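Local coordinates for protein arylesterase (Sulfolobus solfataricus, PDB 5L2P) that hydrolyses aromatic esters, p-nitrophenyl esters of fatty acids and organophosphates such as paraoxon, acting as a serine esterase of broad specificity, at residues S166-D171 / N226-P231; V47-D52 / I66-K71; V245-Y250 / S273-G278. One frame throughout, in Å; residues are numbered along the deposited sequence.

Contact 1: residues S166-D171 / N226-P231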
loop_
_atom_site.group_PDB
_atom_site.type_symbol
_atom_site.label_atom_id
_atom_site.label_comp_id
_atom_site.label_asym_id
_atom_site.label_seq_id
_atom_site.Cartn_x
_atom_site.Cartn_y
_atom_site.Cartn_z
ATOM N N SER A 166 -9.942 -17.052 22.608
ATOM C CA SER A 166 -11.025 -17.507 21.731
ATOM C C SER A 166 -10.759 -18.926 21.232
ATOM O O SER A 166 -11.687 -19.705 21.064
ATOM C CB SER A 166 -11.160 -16.585 20.529
ATOM O OG SER A 166 -11.660 -15.322 20.913
ATOM N N LEU A 167 -9.491 -19.250 21.002
ATOM C CA LEU A 167 -9.110 -20.598 20.606
ATOM C C LEU A 167 -9.289 -21.613 21.718
ATOM O O LEU A 167 -9.743 -22.745 21.461
ATOM C CB LEU A 167 -7.651 -20.626 20.155
ATOM C CG LEU A 167 -7.288 -19.788 18.921
ATOM C CD1 LEU A 167 -5.777 -19.827 18.667
ATOM C CD2 LEU A 167 -8.057 -20.347 17.744
ATOM N N LEU A 168 -8.925 -21.228 22.950
ATOM C CA LEU A 168 -9.175 -22.054 24.123
ATOM C C LEU A 168 -10.665 -22.195 24.371
ATOM O O LEU A 168 -11.130 -23.255 24.803
ATOM C CB LEU A 168 -8.536 -21.451 25.363
ATOM C CG LEU A 168 -7.030 -21.582 25.490
ATOM C CD1 LEU A 168 -6.559 -20.936 26.772
ATOM C CD2 LEU A 168 -6.622 -23.034 25.504
ATOM N N ALA A 169 -11.409 -21.124 24.125
ATOM C CA ALA A 169 -12.850 -21.136 24.366
ATOM C C ALA A 169 -13.508 -22.147 23.447
ATOM O O ALA A 169 -14.397 -22.883 23.853
ATOM C CB ALA A 169 -13.456 -19.758 24.133
ATOM N N ARG A 170 -13.028 -22.195 22.206
ATOM C CA ARG A 170 -13.530 -23.132 21.219
ATOM C C ARG A 170 -13.149 -24.571 21.554
ATOM O O ARG A 170 -13.979 -25.458 21.468
ATOM C CB ARG A 170 -13.025 -22.759 19.829
ATOM C CG ARG A 170 -13.616 -23.609 18.732
ATOM C CD ARG A 170 -13.006 -23.248 17.391
ATOM N NE ARG A 170 -11.585 -23.574 17.350
ATOM C CZ ARG A 170 -10.762 -23.223 16.373
ATOM N NH1 ARG A 170 -11.185 -22.492 15.353
ATOM N NH2 ARG A 170 -9.495 -23.586 16.426
ATOM N N ASP A 171 -11.894 -24.802 21.935
ATOM C CA ASP A 171 -11.442 -26.133 22.395
ATOM C C ASP A 171 -12.305 -26.690 23.511
ATOM O O ASP A 171 -12.647 -27.866 23.522
ATOM C CB ASP A 171 -10.002 -26.073 22.920
ATOM C CG ASP A 171 -8.956 -25.844 21.815
ATOM O OD1 ASP A 171 -9.301 -25.915 20.603
ATOM O OD2 ASP A 171 -7.775 -25.589 22.178
ATOM N N ASN A 226 3.374 -21.741 18.023
ATOM C CA ASN A 226 2.262 -22.166 18.865
ATOM C C ASN A 226 1.070 -21.255 18.583
ATOM O O ASN A 226 1.210 -20.034 18.619
ATOM C CB ASN A 226 2.666 -22.068 20.337
ATOM C CG ASN A 226 1.727 -22.859 21.253
ATOM O OD1 ASN A 226 0.536 -22.705 21.190
ATOM N ND2 ASN A 226 2.277 -23.699 22.112
ATOM N N PRO A 227 -0.102 -21.836 18.284
ATOM C CA PRO A 227 -1.250 -20.974 17.976
ATOM C C PRO A 227 -1.743 -20.116 19.162
ATOM O O PRO A 227 -2.308 -19.062 18.930
ATOM C CB PRO A 227 -2.332 -21.959 17.506
ATOM C CG PRO A 227 -1.616 -23.209 17.168
ATOM C CD PRO A 227 -0.402 -23.261 18.062
ATOM N N LEU A 228 -1.519 -20.543 20.404
ATOM C CA LEU A 228 -1.867 -19.702 21.558
ATOM C C LEU A 228 -0.956 -18.478 21.690
ATOM O O LEU A 228 -1.340 -17.504 22.332
ATOM C CB LEU A 228 -1.830 -20.484 22.872
ATOM C CG LEU A 228 -2.784 -21.684 22.948
ATOM C CD1 LEU A 228 -2.668 -22.412 24.283
ATOM C CD2 LEU A 228 -4.234 -21.308 22.707
ATOM N N PHE A 229 0.236 -18.532 21.107
ATOM C CA PHE A 229 1.089 -17.376 21.020
ATOM C C PHE A 229 0.815 -16.588 19.740
ATOM O O PHE A 229 0.686 -15.346 19.777
ATOM C CB PHE A 229 2.542 -17.786 21.090
ATOM C CG PHE A 229 3.494 -16.687 20.715
ATOM C CD1 PHE A 229 3.735 -15.641 21.571
ATOM C CD2 PHE A 229 4.173 -16.732 19.516
ATOM C CE1 PHE A 229 4.612 -14.646 21.228
ATOM C CE2 PHE A 229 5.050 -15.739 19.155
ATOM C CZ PHE A 229 5.274 -14.685 20.010
ATOM N N SER A 230 0.757 -17.315 18.613
ATOM C CA SER A 230 0.512 -16.746 17.281
ATOM C C SER A 230 -0.731 -17.318 16.685
ATOM O O SER A 230 -0.662 -18.243 15.870
ATOM C CB SER A 230 1.681 -17.027 16.340
ATOM O OG SER A 230 2.800 -16.210 16.658
ATOM N N PRO A 231 -1.885 -16.777 17.065
ATOM C CA PRO A 231 -3.153 -17.319 16.562
ATOM C C PRO A 231 -3.325 -17.272 15.029
ATOM O O PRO A 231 -4.140 -18.007 14.484
ATOM C CB PRO A 231 -4.212 -16.451 17.258
ATOM C CG PRO A 231 -3.462 -15.297 17.846
ATOM C CD PRO A 231 -2.087 -15.763 18.098
#
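L167 and L168 on helix 157-171 and L228 on the facing loop share one rotamer: CG lies anti to the carbonyl carbon (chi1 -63°, -75° and -60°) and the chain is extended beyond it. L167 points toward the loop. Its CD1 lies against the P227 carbonyl, 3.6 Å from P227 O, and against the P231 ring, 4.0 Å from P231 CB. The P231 ring crosses the L167 side chain at about a right angle. L228 meets the helix with CD2, which lies 4.0 Å from L168 CG and 4.3 Å from L167 CB. L168 and L228 also cross nearly at right angles. Y127 of helix 124-138 touches both L168 and L228, and V126 and F130 add to the cover on L168.

The loop is shaped by its own bonds. N226 OD1 accepts from L228 N at 3.1 Å in the carbonyl plane, on a lone pair, which makes an Asx turn. N226 O accepts from S230 N at 2.8 Å. Residues 227-229 have helical phi/psi, consistent with these bonds, and L228 is presented to the helix.

The contact joins the helix after strand 150-155 to the loop before strand 242-248 in the alpha/beta hydrolase fold. Its chemistry is mainly apolar, with one methyl resting on the P227 carbonyl. The grip rests on fit, while the polar bonds hold the loop's own shape.

Contact 2: residues V47-D52 / I66-K71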
loop_
_atom_site.group_PDB
_atom_site.type_symbol
_atom_site.label_atom_id
_atom_site.label_comp_id
_atom_site.label_asym_id
_atom_site.label_seq_id
_atom_site.Cartn_x
_atom_site.Cartn_y
_atom_site.Cartn_z
ATOM N N VAL A 47 -18.017 6.088 36.952
ATOM C CA VAL A 47 -18.894 4.944 36.757
ATOM C C VAL A 47 -19.807 4.736 37.969
ATOM O O VAL A 47 -19.767 5.497 38.921
ATOM C CB VAL A 47 -18.068 3.663 36.488
ATOM C CG1 VAL A 47 -17.402 3.764 35.130
ATOM C CG2 VAL A 47 -17.001 3.428 37.562
ATOM N N GLY A 48 -20.647 3.709 37.909
ATOM C CA GLY A 48 -21.609 3.423 38.957
ATOM C C GLY A 48 -20.887 2.922 40.204
ATOM O O GLY A 48 -21.122 3.387 41.286
ATOM N N GLU A 49 -19.999 1.956 40.040
ATOM C CA GLU A 49 -19.298 1.351 41.148
ATOM C C GLU A 49 -18.022 0.638 40.673
ATOM O O GLU A 49 -17.881 0.271 39.528
ATOM C CB GLU A 49 -20.214 0.330 41.808
ATOM C CG GLU A 49 -19.783 -0.081 43.213
ATOM C CD GLU A 49 -20.543 -1.291 43.731
ATOM O OE1 GLU A 49 -21.582 -1.666 43.145
ATOM O OE2 GLU A 49 -20.108 -1.870 44.739
ATOM N N THR A 50 -17.086 0.438 41.595
ATOM C CA THR A 50 -15.814 -0.229 41.355
ATOM C C THR A 50 -15.533 -1.127 42.537
ATOM O O THR A 50 -15.629 -0.694 43.680
ATOM C CB THR A 50 -14.698 0.822 41.214
ATOM O OG1 THR A 50 -14.797 1.402 39.903
ATOM C CG2 THR A 50 -13.329 0.245 41.378
ATOM N N ARG A 51 -15.167 -2.371 42.273
ATOM C CA ARG A 51 -14.929 -3.341 43.330
ATOM C C ARG A 51 -13.708 -4.172 42.965
ATOM O O ARG A 51 -13.674 -4.793 41.906
ATOM C CB ARG A 51 -16.162 -4.223 43.526
ATOM C CG ARG A 51 -16.092 -5.270 44.626
ATOM C CD ARG A 51 -17.471 -5.848 44.975
ATOM N NE ARG A 51 -18.066 -6.693 43.906
ATOM C CZ ARG A 51 -18.932 -6.277 42.965
ATOM N NH1 ARG A 51 -19.366 -5.013 42.899
ATOM N NH2 ARG A 51 -19.399 -7.144 42.058
ATOM N N ASP A 52 -12.691 -4.137 43.831
ATOM C CA ASP A 52 -11.492 -4.954 43.655
ATOM C C ASP A 52 -11.664 -6.242 44.405
ATOM O O ASP A 52 -12.261 -6.244 45.461
ATOM C CB ASP A 52 -10.268 -4.245 44.189
ATOM C CG ASP A 52 -9.782 -3.135 43.285
ATOM O OD1 ASP A 52 -10.188 -3.068 42.125
ATOM O OD2 ASP A 52 -8.942 -2.337 43.757
ATOM N N ILE A 66 -14.063 -5.147 39.107
ATOM C CA ILE A 66 -15.383 -5.156 38.506
ATOM C C ILE A 66 -15.912 -3.728 38.398
ATOM O O ILE A 66 -16.013 -3.026 39.430
ATOM C CB ILE A 66 -16.431 -5.901 39.358
ATOM C CG1 ILE A 66 -15.883 -7.200 39.987
ATOM C CG2 ILE A 66 -17.676 -6.173 38.520
ATOM C CD1 ILE A 66 -15.104 -8.090 39.017
ATOM N N TYR A 67 -16.264 -3.321 37.158
ATOM C CA TYR A 67 -16.837 -1.994 36.916
ATOM C C TYR A 67 -18.320 -2.092 36.681
ATOM O O TYR A 67 -18.741 -2.853 35.845
ATOM C CB TYR A 67 -16.198 -1.338 35.715
ATOM C CG TYR A 67 -14.712 -1.136 35.801
ATOM C CD1 TYR A 67 -13.820 -2.180 35.583
ATOM C CD2 TYR A 67 -14.188 0.091 36.065
ATOM C CE1 TYR A 67 -12.442 -1.972 35.657
ATOM C CE2 TYR A 67 -12.827 0.295 36.169
ATOM C CZ TYR A 67 -11.965 -0.740 35.948
ATOM O OH TYR A 67 -10.614 -0.554 35.969
ATOM N N SER A 68 -19.106 -1.306 37.411
ATOM C CA SER A 68 -20.524 -1.188 37.148
ATOM C C SER A 68 -20.784 0.152 36.505
ATOM O O SER A 68 -20.286 1.145 36.996
ATOM C CB SER A 68 -21.315 -1.250 38.433
ATOM O OG SER A 68 -21.025 -2.419 39.138
ATOM N N PRO A 69 -21.564 0.180 35.399
ATOM C CA PRO A 69 -21.759 1.423 34.660
ATOM C C PRO A 69 -22.631 2.426 35.399
ATOM O O PRO A 69 -23.313 2.070 36.336
ATOM C CB PRO A 69 -22.447 0.954 33.369
ATOM C CG PRO A 69 -23.196 -0.246 33.773
ATOM C CD PRO A 69 -22.320 -0.926 34.792
ATOM N N ILE A 70 -22.584 3.679 34.972
ATOM C CA ILE A 70 -23.460 4.724 35.485
ATOM C C ILE A 70 -24.910 4.324 35.291
ATOM O O ILE A 70 -25.721 4.480 36.188
ATOM C CB ILE A 70 -23.227 6.080 34.750
ATOM C CG1 ILE A 70 -21.860 6.666 35.092
ATOM C CG2 ILE A 70 -24.280 7.106 35.121
ATOM C CD1 ILE A 70 -21.711 7.153 36.531
ATOM N N LYS A 71 -25.226 3.833 34.094
ATOM C CA LYS A 71 -26.566 3.337 33.762
ATOM C C LYS A 71 -26.406 1.936 33.187
ATOM O O LYS A 71 -25.768 1.758 32.137
ATOM C CB LYS A 71 -27.279 4.244 32.729
ATOM C CG LYS A 71 -26.962 5.735 32.858
ATOM C CD LYS A 71 -28.095 6.671 32.380
ATOM C CE LYS A 71 -28.015 8.099 32.962
ATOM N NZ LYS A 71 -27.002 8.990 32.293
#
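The tight part of this contact is its backbone. Strands 49-56 and 61-68 form an antiparallel hairpin, with short axes 4.9 Å apart at closest approach. R51 and I66 are a hydrogen-bonded pair: I66 N gives to R51 O at 2.8 Å and R51 N to I66 O at 3.0 Å, both in the carbonyl plane. T50 and Y67 are the non-hydrogen-bonded pair between. At E49 and S68 the bond from S68 N to E49 O is nearly straight (177°), although the donor sits above the carbonyl plane. G48 and E49 both face S68 in a classic beta bulge. S68 O accepts from E49 N at 3.2 Å and, weakly, from G48 N. A side chain on G48 would run into P69 O. Beyond the bulge I70 lays CD1 against the backbone of V47, 3.4 Å from V47 C.

The Y67 side is well packed. Its ring lies alongside T50 and touches S98 of helix 95-105, and its hydroxyl is hydrogen-bonded to OD1 of D95.

The ends of E49 and R51 are looser, although I66 on the same face is buried against strand 108-112. R51 leaves with CG anti to the backbone N (chi1 -178°) and bends at chi3, which brings the guanidinium face over I66, with NH2 4.1 Å from I66 CG2. E49 runs out extended, and its OE2 makes a long salt bridge to R51 NH1, 3.7 Å.

The hairpin is thus held mainly by backbone hydrogen bonds, with a bulge at one end, and the long E49-R51 charge pair is likely to add little.

Contact 3: residues V245-Y250 / S273-G278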
loop_
_atom_site.group_PDB
_atom_site.type_symbol
_atom_site.label_atom_id
_atom_site.label_comp_id
_atom_site.label_asym_id
_atom_site.label_seq_id
_atom_site.Cartn_x
_atom_site.Cartn_y
_atom_site.Cartn_z
ATOM N N VAL A 245 -12.205 -6.230 14.943
ATOM C CA VAL A 245 -10.750 -5.981 14.907
ATOM C C VAL A 245 -10.435 -4.550 14.490
ATOM O O VAL A 245 -10.886 -4.069 13.474
ATOM C CB VAL A 245 -10.014 -6.950 13.983
ATOM C CG1 VAL A 245 -8.521 -6.799 14.098
ATOM C CG2 VAL A 245 -10.389 -8.383 14.302
ATOM N N VAL A 246 -9.648 -3.870 15.324
ATOM C CA VAL A 246 -9.337 -2.472 15.102
ATOM C C VAL A 246 -7.831 -2.339 14.948
ATOM O O VAL A 246 -7.086 -2.931 15.719
ATOM C CB VAL A 246 -9.828 -1.600 16.257
ATOM C CG1 VAL A 246 -9.577 -0.108 15.978
ATOM C CG2 VAL A 246 -11.299 -1.830 16.470
ATOM N N THR A 247 -7.394 -1.626 13.908
ATOM C CA THR A 247 -6.004 -1.397 13.666
ATOM C C THR A 247 -5.719 0.114 13.565
ATOM O O THR A 247 -6.641 0.933 13.430
ATOM C CB THR A 247 -5.519 -2.110 12.398
ATOM O OG1 THR A 247 -6.275 -1.699 11.250
ATOM C CG2 THR A 247 -5.588 -3.613 12.562
ATOM N N ALA A 248 -4.429 0.466 13.604
ATOM C CA ALA A 248 -3.993 1.813 13.379
ATOM C C ALA A 248 -3.050 1.889 12.170
ATOM O O ALA A 248 -2.210 1.008 11.970
ATOM C CB ALA A 248 -3.280 2.327 14.616
ATOM N N GLU A 249 -3.132 2.982 11.413
ATOM C CA GLU A 249 -2.366 3.123 10.173
ATOM C C GLU A 249 -0.852 3.089 10.335
ATOM O O GLU A 249 -0.139 2.424 9.556
ATOM C CB GLU A 249 -2.801 4.404 9.443
ATOM C CG GLU A 249 -2.138 4.671 8.116
ATOM C CD GLU A 249 -2.611 5.954 7.500
ATOM O OE1 GLU A 249 -3.301 6.710 8.241
ATOM O OE2 GLU A 249 -2.322 6.204 6.274
ATOM N N TYR A 250 -0.330 3.795 11.321
ATOM C CA TYR A 250 1.141 3.879 11.493
ATOM C C TYR A 250 1.606 3.050 12.692
ATOM O O TYR A 250 2.369 3.499 13.534
ATOM C CB TYR A 250 1.548 5.347 11.599
ATOM C CG TYR A 250 1.258 6.064 10.310
ATOM C CD1 TYR A 250 1.979 5.782 9.148
ATOM C CD2 TYR A 250 0.220 6.967 10.235
ATOM C CE1 TYR A 250 1.676 6.411 7.960
ATOM C CE2 TYR A 250 -0.070 7.615 9.051
ATOM C CZ TYR A 250 0.667 7.327 7.920
ATOM O OH TYR A 250 0.399 7.926 6.728
ATOM N N SER A 273 -13.855 -4.955 10.697
ATOM C CA SER A 273 -12.456 -4.650 10.756
ATOM C C SER A 273 -12.298 -3.254 10.213
ATOM O O SER A 273 -12.680 -2.944 9.088
ATOM C CB SER A 273 -11.665 -5.627 9.891
ATOM O OG SER A 273 -10.305 -5.242 9.813
ATOM N N PHE A 274 -11.757 -2.367 11.014
ATOM C CA PHE A 274 -11.502 -1.027 10.499
ATOM C C PHE A 274 -10.161 -0.557 10.954
ATOM O O PHE A 274 -9.652 -1.044 11.933
ATOM C CB PHE A 274 -12.614 -0.017 10.842
ATOM C CG PHE A 274 -12.880 0.128 12.291
ATOM C CD1 PHE A 274 -13.778 -0.698 12.928
ATOM C CD2 PHE A 274 -12.259 1.142 13.016
ATOM C CE1 PHE A 274 -14.018 -0.564 14.275
ATOM C CE2 PHE A 274 -12.486 1.297 14.358
ATOM C CZ PHE A 274 -13.356 0.440 14.998
ATOM N N ARG A 275 -9.578 0.345 10.177
ATOM C CA ARG A 275 -8.266 0.903 10.424
ATOM C C ARG A 275 -8.424 2.389 10.771
ATOM O O ARG A 275 -9.054 3.134 10.018
ATOM C CB ARG A 275 -7.416 0.785 9.195
ATOM C CG ARG A 275 -6.029 1.437 9.312
ATOM C CD ARG A 275 -5.450 1.686 7.901
ATOM N NE ARG A 275 -5.079 0.451 7.206
ATOM C CZ ARG A 275 -4.236 0.413 6.185
ATOM N NH1 ARG A 275 -3.776 1.514 5.650
ATOM N NH2 ARG A 275 -3.814 -0.736 5.731
ATOM N N VAL A 276 -7.873 2.799 11.926
ATOM C CA VAL A 276 -7.897 4.211 12.326
ATOM C C VAL A 276 -6.694 4.932 11.696
ATOM O O VAL A 276 -5.528 4.606 11.994
ATOM C CB VAL A 276 -7.850 4.362 13.849
ATOM C CG1 VAL A 276 -7.852 5.831 14.253
ATOM C CG2 VAL A 276 -9.024 3.621 14.500
ATOM N N ASN A 277 -6.967 5.895 10.823
ATOM C CA ASN A 277 -5.894 6.589 10.151
ATOM C C ASN A 277 -5.238 7.703 11.009
ATOM O O ASN A 277 -5.833 8.236 11.921
ATOM C CB ASN A 277 -6.384 7.143 8.812
ATOM C CG ASN A 277 -6.854 6.032 7.810
ATOM O OD1 ASN A 277 -6.276 4.949 7.709
ATOM N ND2 ASN A 277 -7.918 6.324 7.079
ATOM N N GLY A 278 -3.991 8.038 10.679
ATOM C CA GLY A 278 -3.260 9.128 11.290
ATOM C C GLY A 278 -2.884 8.897 12.739
ATOM O O GLY A 278 -2.544 9.836 13.462
#
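The first shell is a ladder of hydrogen bonds between two parallel strands. F274 N gives to V245 O nearly along the C=O axis, and T247 N gives to F274 O. V276 N then gives to T247 O at 2.7 Å, and E249 N to V276 O at 3.0 Å. Where both segments turn a corner, a side chain takes over. E249 leaves with CG anti to the backbone N (chi1 -178°) and runs extended, and its OE1 accepts from G278 N at 2.9 Å, nearly along the C-O axis. A shorter alanine here would remove that acceptor and would probably loosen the turn at G278. OE2 makes a salt bridge to R197 of the third subunit, which would probably favour the charged carboxylate.

On the face of V246 and A248, V246 lies over one face of the F274 ring, with CG2 3.4 Å from CZ and CG1 near CE2. F274 has CG in the crowded position between N and the carbonyl carbon (chi1 57°), so its ring lies alongside V246. V246 CG1 also meets V276 CG2 at 4.0 Å.

On the other face T247 OG1 sits 3.4 Å from R275 CB. E258 of helix 254-266 ties the two residues together: its OE2 is hydrogen-bonded to T247 OG1 and makes a salt bridge to R275 NE. Farther out, F274 to V276 pair antiparallel with a strand of the second subunit, continuing the sheet.

The strands and helix 254-266 form a beta-alpha-beta unit of the alpha/beta hydrolase fold. The turns after them lead to the inferred catalytic residues D251 and H281.

How the contacts relate
Contacts 2 and 3 reach the same mixed sheet at its two ends. The 47-52 / 66-71 hairpin forms one end, and 245-250 / 273-278 the other, where the sheet continues into another subunit. Their centres are 29 Å apart. Contact 1 joins a helix to a loop instead, with its centre 23 Å from that of contact 3 and 30 Å from that of contact 2. No two contacts touch. Contact 3 is closest to catalysis: the A248 side chain is about 4 Å from that of D251 and about 6 Å from that of H281. Contact 1 is away from the site, but its helix follows the inferred nucleophile, S156. Contact 2 also lies away from it.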